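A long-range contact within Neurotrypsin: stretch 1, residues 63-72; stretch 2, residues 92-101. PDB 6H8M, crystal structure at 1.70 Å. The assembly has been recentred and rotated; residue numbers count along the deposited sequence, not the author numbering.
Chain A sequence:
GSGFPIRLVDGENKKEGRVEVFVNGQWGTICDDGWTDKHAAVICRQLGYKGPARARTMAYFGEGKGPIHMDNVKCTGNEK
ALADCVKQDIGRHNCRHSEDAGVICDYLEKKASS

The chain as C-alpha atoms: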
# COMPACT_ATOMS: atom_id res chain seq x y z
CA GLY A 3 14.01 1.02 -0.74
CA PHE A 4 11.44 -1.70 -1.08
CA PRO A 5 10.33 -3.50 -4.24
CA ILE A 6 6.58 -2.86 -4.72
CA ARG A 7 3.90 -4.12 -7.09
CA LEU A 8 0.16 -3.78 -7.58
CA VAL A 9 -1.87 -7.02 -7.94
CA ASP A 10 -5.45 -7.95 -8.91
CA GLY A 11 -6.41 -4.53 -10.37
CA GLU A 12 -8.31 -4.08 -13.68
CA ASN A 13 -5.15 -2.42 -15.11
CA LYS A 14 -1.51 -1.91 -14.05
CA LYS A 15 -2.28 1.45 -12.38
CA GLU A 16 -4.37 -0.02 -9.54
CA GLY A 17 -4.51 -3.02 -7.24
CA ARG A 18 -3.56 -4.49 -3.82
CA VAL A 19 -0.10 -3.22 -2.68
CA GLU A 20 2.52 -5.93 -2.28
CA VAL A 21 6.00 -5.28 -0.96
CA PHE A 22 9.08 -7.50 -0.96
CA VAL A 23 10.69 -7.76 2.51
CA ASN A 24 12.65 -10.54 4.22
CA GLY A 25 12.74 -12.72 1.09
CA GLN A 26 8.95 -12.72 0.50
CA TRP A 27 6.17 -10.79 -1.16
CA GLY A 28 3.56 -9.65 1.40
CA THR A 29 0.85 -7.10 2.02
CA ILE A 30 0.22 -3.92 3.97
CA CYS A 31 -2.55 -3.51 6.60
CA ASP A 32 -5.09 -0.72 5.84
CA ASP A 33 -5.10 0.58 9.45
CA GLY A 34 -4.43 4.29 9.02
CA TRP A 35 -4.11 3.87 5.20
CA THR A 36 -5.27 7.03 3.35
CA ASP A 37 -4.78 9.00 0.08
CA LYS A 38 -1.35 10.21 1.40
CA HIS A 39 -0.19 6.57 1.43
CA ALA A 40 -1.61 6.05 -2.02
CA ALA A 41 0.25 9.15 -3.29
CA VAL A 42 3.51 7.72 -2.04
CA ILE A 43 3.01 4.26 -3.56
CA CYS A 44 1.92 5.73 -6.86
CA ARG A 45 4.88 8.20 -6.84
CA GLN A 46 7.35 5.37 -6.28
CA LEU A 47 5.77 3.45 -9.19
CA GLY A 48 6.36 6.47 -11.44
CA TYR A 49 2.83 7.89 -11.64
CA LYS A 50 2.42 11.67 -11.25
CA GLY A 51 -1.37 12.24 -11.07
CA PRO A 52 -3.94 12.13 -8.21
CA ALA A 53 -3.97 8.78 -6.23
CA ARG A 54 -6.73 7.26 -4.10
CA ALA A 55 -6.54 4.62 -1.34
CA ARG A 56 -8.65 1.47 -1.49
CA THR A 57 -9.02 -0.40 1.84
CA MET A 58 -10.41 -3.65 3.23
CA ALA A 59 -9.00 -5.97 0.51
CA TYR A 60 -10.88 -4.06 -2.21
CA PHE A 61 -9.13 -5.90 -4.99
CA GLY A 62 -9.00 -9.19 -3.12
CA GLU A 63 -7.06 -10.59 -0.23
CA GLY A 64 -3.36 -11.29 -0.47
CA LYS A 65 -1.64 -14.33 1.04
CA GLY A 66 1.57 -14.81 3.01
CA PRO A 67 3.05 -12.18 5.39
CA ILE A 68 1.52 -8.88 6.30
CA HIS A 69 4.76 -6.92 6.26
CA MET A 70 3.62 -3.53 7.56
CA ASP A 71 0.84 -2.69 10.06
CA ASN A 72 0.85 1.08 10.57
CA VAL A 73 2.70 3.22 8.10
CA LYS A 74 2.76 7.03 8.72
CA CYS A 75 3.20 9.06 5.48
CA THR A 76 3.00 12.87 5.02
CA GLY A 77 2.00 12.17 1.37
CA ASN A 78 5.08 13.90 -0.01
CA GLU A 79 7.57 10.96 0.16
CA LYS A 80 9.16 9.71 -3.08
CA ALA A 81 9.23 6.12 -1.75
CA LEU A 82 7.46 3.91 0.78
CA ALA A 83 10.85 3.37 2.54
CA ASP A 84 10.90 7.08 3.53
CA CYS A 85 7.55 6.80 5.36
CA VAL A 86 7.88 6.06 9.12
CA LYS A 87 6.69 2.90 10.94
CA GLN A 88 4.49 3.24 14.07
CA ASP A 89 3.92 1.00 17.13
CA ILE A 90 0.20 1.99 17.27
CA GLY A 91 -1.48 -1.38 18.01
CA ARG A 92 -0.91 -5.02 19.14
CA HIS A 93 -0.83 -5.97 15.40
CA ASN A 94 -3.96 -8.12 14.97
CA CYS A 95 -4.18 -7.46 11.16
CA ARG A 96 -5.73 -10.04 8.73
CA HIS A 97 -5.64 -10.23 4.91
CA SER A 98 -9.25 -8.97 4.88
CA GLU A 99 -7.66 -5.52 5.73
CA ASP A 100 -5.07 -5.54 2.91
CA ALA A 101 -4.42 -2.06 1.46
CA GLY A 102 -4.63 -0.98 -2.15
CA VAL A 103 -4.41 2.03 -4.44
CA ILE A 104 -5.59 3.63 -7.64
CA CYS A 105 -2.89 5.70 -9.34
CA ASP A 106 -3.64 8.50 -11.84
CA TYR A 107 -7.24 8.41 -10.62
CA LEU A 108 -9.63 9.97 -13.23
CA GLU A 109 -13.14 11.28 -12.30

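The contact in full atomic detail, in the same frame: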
# COMPACT_ATOMS: atom_id res chain seq x y z
N GLU A 63 -7.99 -10.37 -1.33
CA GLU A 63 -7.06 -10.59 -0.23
C GLU A 63 -5.76 -11.08 -0.79
O GLU A 63 -5.73 -11.95 -1.67
CB GLU A 63 -7.63 -11.59 0.79
CG GLU A 63 -8.91 -11.08 1.47
CD GLU A 63 -9.41 -11.93 2.63
OE1 GLU A 63 -8.63 -12.78 3.06
OE2 GLU A 63 -10.50 -11.63 3.19
N GLY A 64 -4.68 -10.70 -0.13
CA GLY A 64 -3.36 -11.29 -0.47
C GLY A 64 -3.13 -12.54 0.38
O GLY A 64 -4.06 -12.99 1.05
N LYS A 65 -1.98 -13.16 0.20
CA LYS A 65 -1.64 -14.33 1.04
C LYS A 65 -0.22 -14.13 1.57
O LYS A 65 0.48 -13.20 1.12
CB LYS A 65 -1.86 -15.62 0.28
CG LYS A 65 -1.16 -15.75 -1.05
CD LYS A 65 -1.90 -16.71 -1.99
CE LYS A 65 -1.44 -16.60 -3.43
NZ LYS A 65 0.04 -16.43 -3.55
N GLY A 66 0.19 -14.97 2.51
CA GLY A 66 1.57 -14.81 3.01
C GLY A 66 1.66 -13.68 4.04
O GLY A 66 0.68 -13.42 4.72
N PRO A 67 2.85 -13.09 4.28
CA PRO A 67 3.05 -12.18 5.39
C PRO A 67 2.30 -10.88 5.18
O PRO A 67 2.12 -10.45 4.02
CB PRO A 67 4.55 -11.93 5.50
CG PRO A 67 5.17 -12.79 4.43
CD PRO A 67 4.10 -13.37 3.55
N ILE A 68 1.92 -10.28 6.28
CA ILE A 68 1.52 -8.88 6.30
C ILE A 68 2.72 -8.10 6.84
O ILE A 68 3.08 -8.24 7.98
CB ILE A 68 0.26 -8.66 7.13
CG1 ILE A 68 -0.86 -9.57 6.61
CG2 ILE A 68 -0.14 -7.18 7.14
CD1 ILE A 68 -2.11 -9.49 7.47
N HIS A 69 3.43 -7.44 5.94
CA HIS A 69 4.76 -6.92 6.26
C HIS A 69 4.68 -5.65 7.09
O HIS A 69 5.64 -5.40 7.89
CB HIS A 69 5.57 -6.65 5.01
CG HIS A 69 6.12 -7.85 4.38
ND1 HIS A 69 6.75 -8.82 5.11
CD2 HIS A 69 6.24 -8.21 3.07
CE1 HIS A 69 7.22 -9.75 4.31
NE2 HIS A 69 6.91 -9.39 3.01
N MET A 70 3.66 -4.81 6.87
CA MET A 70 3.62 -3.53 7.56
C MET A 70 2.17 -3.31 8.02
O MET A 70 1.23 -3.69 7.30
CB MET A 70 4.09 -2.36 6.67
CG MET A 70 5.34 -2.66 5.89
SD MET A 70 5.75 -1.41 4.60
CE MET A 70 7.46 -1.85 4.28
N ASP A 71 2.05 -2.73 9.21
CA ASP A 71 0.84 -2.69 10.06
C ASP A 71 0.33 -1.26 10.20
O ASP A 71 -0.91 -1.05 10.13
CB ASP A 71 1.09 -3.16 11.50
CG ASP A 71 1.21 -4.67 11.68
OD1 ASP A 71 0.25 -5.38 11.27
OD2 ASP A 71 2.27 -5.11 12.21
N ASN A 72 1.25 -0.30 10.36
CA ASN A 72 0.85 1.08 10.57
C ASN A 72 1.91 2.02 10.04
O ASN A 72 2.74 2.50 10.79
CB ASN A 72 0.65 1.41 12.06
CG ASN A 72 -0.80 1.67 12.39
OD1 ASN A 72 -1.28 2.80 12.28
ND2 ASN A 72 -1.50 0.63 12.79
N ARG A 92 -1.44 -3.68 18.77
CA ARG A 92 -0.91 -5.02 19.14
C ARG A 92 -0.81 -5.94 17.90
O ARG A 92 -0.51 -7.13 18.05
CB ARG A 92 -1.82 -5.67 20.20
CG ARG A 92 -1.12 -6.61 21.17
CD ARG A 92 -2.06 -7.02 22.29
NE ARG A 92 -1.52 -8.08 23.15
CZ ARG A 92 -1.45 -9.36 22.82
NH1 ARG A 92 -1.91 -9.77 21.65
NH2 ARG A 92 -0.91 -10.23 23.65
N HIS A 93 -1.09 -5.37 16.71
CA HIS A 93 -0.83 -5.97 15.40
C HIS A 93 -1.69 -7.24 15.27
O HIS A 93 -1.17 -8.37 15.28
CB HIS A 93 0.69 -6.19 15.20
CG HIS A 93 1.54 -4.98 15.45
ND1 HIS A 93 1.57 -3.88 14.58
CD2 HIS A 93 2.38 -4.67 16.46
CE1 HIS A 93 2.40 -2.97 15.05
NE2 HIS A 93 2.91 -3.43 16.21
N ASN A 94 -3.02 -7.04 15.20
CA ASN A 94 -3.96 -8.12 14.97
C ASN A 94 -4.47 -8.07 13.52
O ASN A 94 -5.59 -8.43 13.31
CB ASN A 94 -5.11 -8.10 15.99
CG ASN A 94 -4.81 -8.92 17.23
OD1 ASN A 94 -3.76 -9.56 17.34
ND2 ASN A 94 -5.74 -8.92 18.17
N CYS A 95 -3.66 -7.66 12.53
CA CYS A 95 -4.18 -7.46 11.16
C CYS A 95 -4.43 -8.80 10.46
O CYS A 95 -3.75 -9.73 10.70
CB CYS A 95 -3.25 -6.57 10.34
SG CYS A 95 -3.43 -4.82 10.75
N ARG A 96 -5.39 -8.85 9.52
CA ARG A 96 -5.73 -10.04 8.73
C ARG A 96 -5.75 -9.59 7.27
O ARG A 96 -5.79 -8.37 7.02
CB ARG A 96 -7.10 -10.63 9.10
CG ARG A 96 -7.29 -11.02 10.57
CD ARG A 96 -8.51 -11.90 10.87
NE ARG A 96 -8.26 -13.24 10.33
CZ ARG A 96 -8.71 -14.40 10.83
NH1 ARG A 96 -9.43 -14.45 11.93
NH2 ARG A 96 -8.42 -15.52 10.19
N HIS A 97 -5.70 -10.56 6.35
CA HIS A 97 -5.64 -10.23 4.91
C HIS A 97 -6.92 -9.54 4.42
O HIS A 97 -6.93 -8.86 3.38
CB HIS A 97 -5.26 -11.46 4.08
CG HIS A 97 -3.80 -11.77 4.10
ND1 HIS A 97 -2.87 -10.92 3.48
CD2 HIS A 97 -3.10 -12.78 4.66
CE1 HIS A 97 -1.65 -11.43 3.68
NE2 HIS A 97 -1.76 -12.58 4.36
N SER A 98 -8.01 -9.69 5.16
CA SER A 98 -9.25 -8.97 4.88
C SER A 98 -9.08 -7.44 4.99
O SER A 98 -9.93 -6.74 4.51
CB SER A 98 -10.33 -9.49 5.77
OG SER A 98 -10.00 -9.32 7.13
N GLU A 99 -7.97 -6.95 5.56
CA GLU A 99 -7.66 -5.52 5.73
C GLU A 99 -6.51 -5.07 4.82
O GLU A 99 -5.99 -3.94 4.96
CB GLU A 99 -7.28 -5.26 7.21
CG GLU A 99 -8.41 -5.55 8.19
CD GLU A 99 -7.91 -5.75 9.62
OE1 GLU A 99 -7.36 -6.82 9.90
OE2 GLU A 99 -8.04 -4.82 10.42
N ASP A 100 -6.17 -5.87 3.81
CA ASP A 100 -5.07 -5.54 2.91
C ASP A 100 -5.34 -4.23 2.17
O ASP A 100 -6.48 -3.99 1.68
CB ASP A 100 -4.79 -6.65 1.90
CG ASP A 100 -4.04 -7.85 2.51
OD1 ASP A 100 -3.46 -7.72 3.63
OD2 ASP A 100 -4.00 -8.89 1.83
N ALA A 101 -4.31 -3.39 2.06
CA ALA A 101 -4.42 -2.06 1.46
C ALA A 101 -4.19 -2.13 -0.05
O ALA A 101 -3.42 -2.99 -0.53
CB ALA A 101 -3.34 -1.20 2.12
O HOH W 1 -8.39 -12.74 5.94

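Segments with little regular secondary structure can still pack firmly when one aromatic side chain serves as an anchor and the opposing backbone wraps around it. The contact between residues 63-72 and 92-101 of neurotrypsin illustrates the principle. Both stretches are mostly loop or turn, relieved by a weakly bonded strand around residues 68-70 in the first and a short 3-10 segment at 97-98 in the second. No strand pairing joins them; the two hydrogen bonds that cross the contact each link a side chain to the backbone of the first stretch. Together the stretches bury 579 Å², and His97 gives up more area than any other residue.

The backbones come close at Glu63, whose CA lies 5.3 Å from the CA of His97. The aliphatic part of Glu63 leans on the second stretch, with CG 3.5 Å from His97 O, while its carboxylate reaches a water that donates a hydrogen bond to Glu63 OE1 (2.9 Å) and accepts a weak one from Ser98 N (3.2 Å). The water thereby ties an exposed acid to the backbone of the 3-10 segment.

At Gly64 the amide donates to the buried carboxylate of Asp100, with N 2.8 Å from OD2. The same Asp100 OD2 accepts a hydrogen bond from His97 ND1, also at 2.8 Å, so one oxygen both holds the opposing backbone and orients the imidazole. A side chain at Gly64 would crowd this site, since an ideal CB would lie only 3.1 Å from Asp100 OD2. Gly64 O and Lys65 CA lie over one face of the His97 ring.

While ND1 is held by Asp100 OD2, the other ring nitrogen reaches across: His97 NE2 donates to Gly66 O at 2.6 Å, a short bond near the plane of the ring. Both nitrogens thus act as donors. The backbone at Gly66 adopts angles that call for glycine, because a CB would jam against the preceding carbonyl oxygen.

Ile68 covers the opposite face of the His97 ring, Ile68 CG1 making a CH-pi contact 3.9 Å from the centroid of the His97 ring. Beyond the ring, Ile68 CD1 packs 4.3 Å from Cys95 CB, an apolar contact that extends the interface.

After His69 and Met70, which make no contact, Asp71 points back toward the second stretch. Its OD2 lies 2.8 Å from His93 ND1, but the angle is poor for a hydrogen bond, and His93 is poorly ordered. Asp71 OD1 also approaches Cys95 SG, at 3.8 Å.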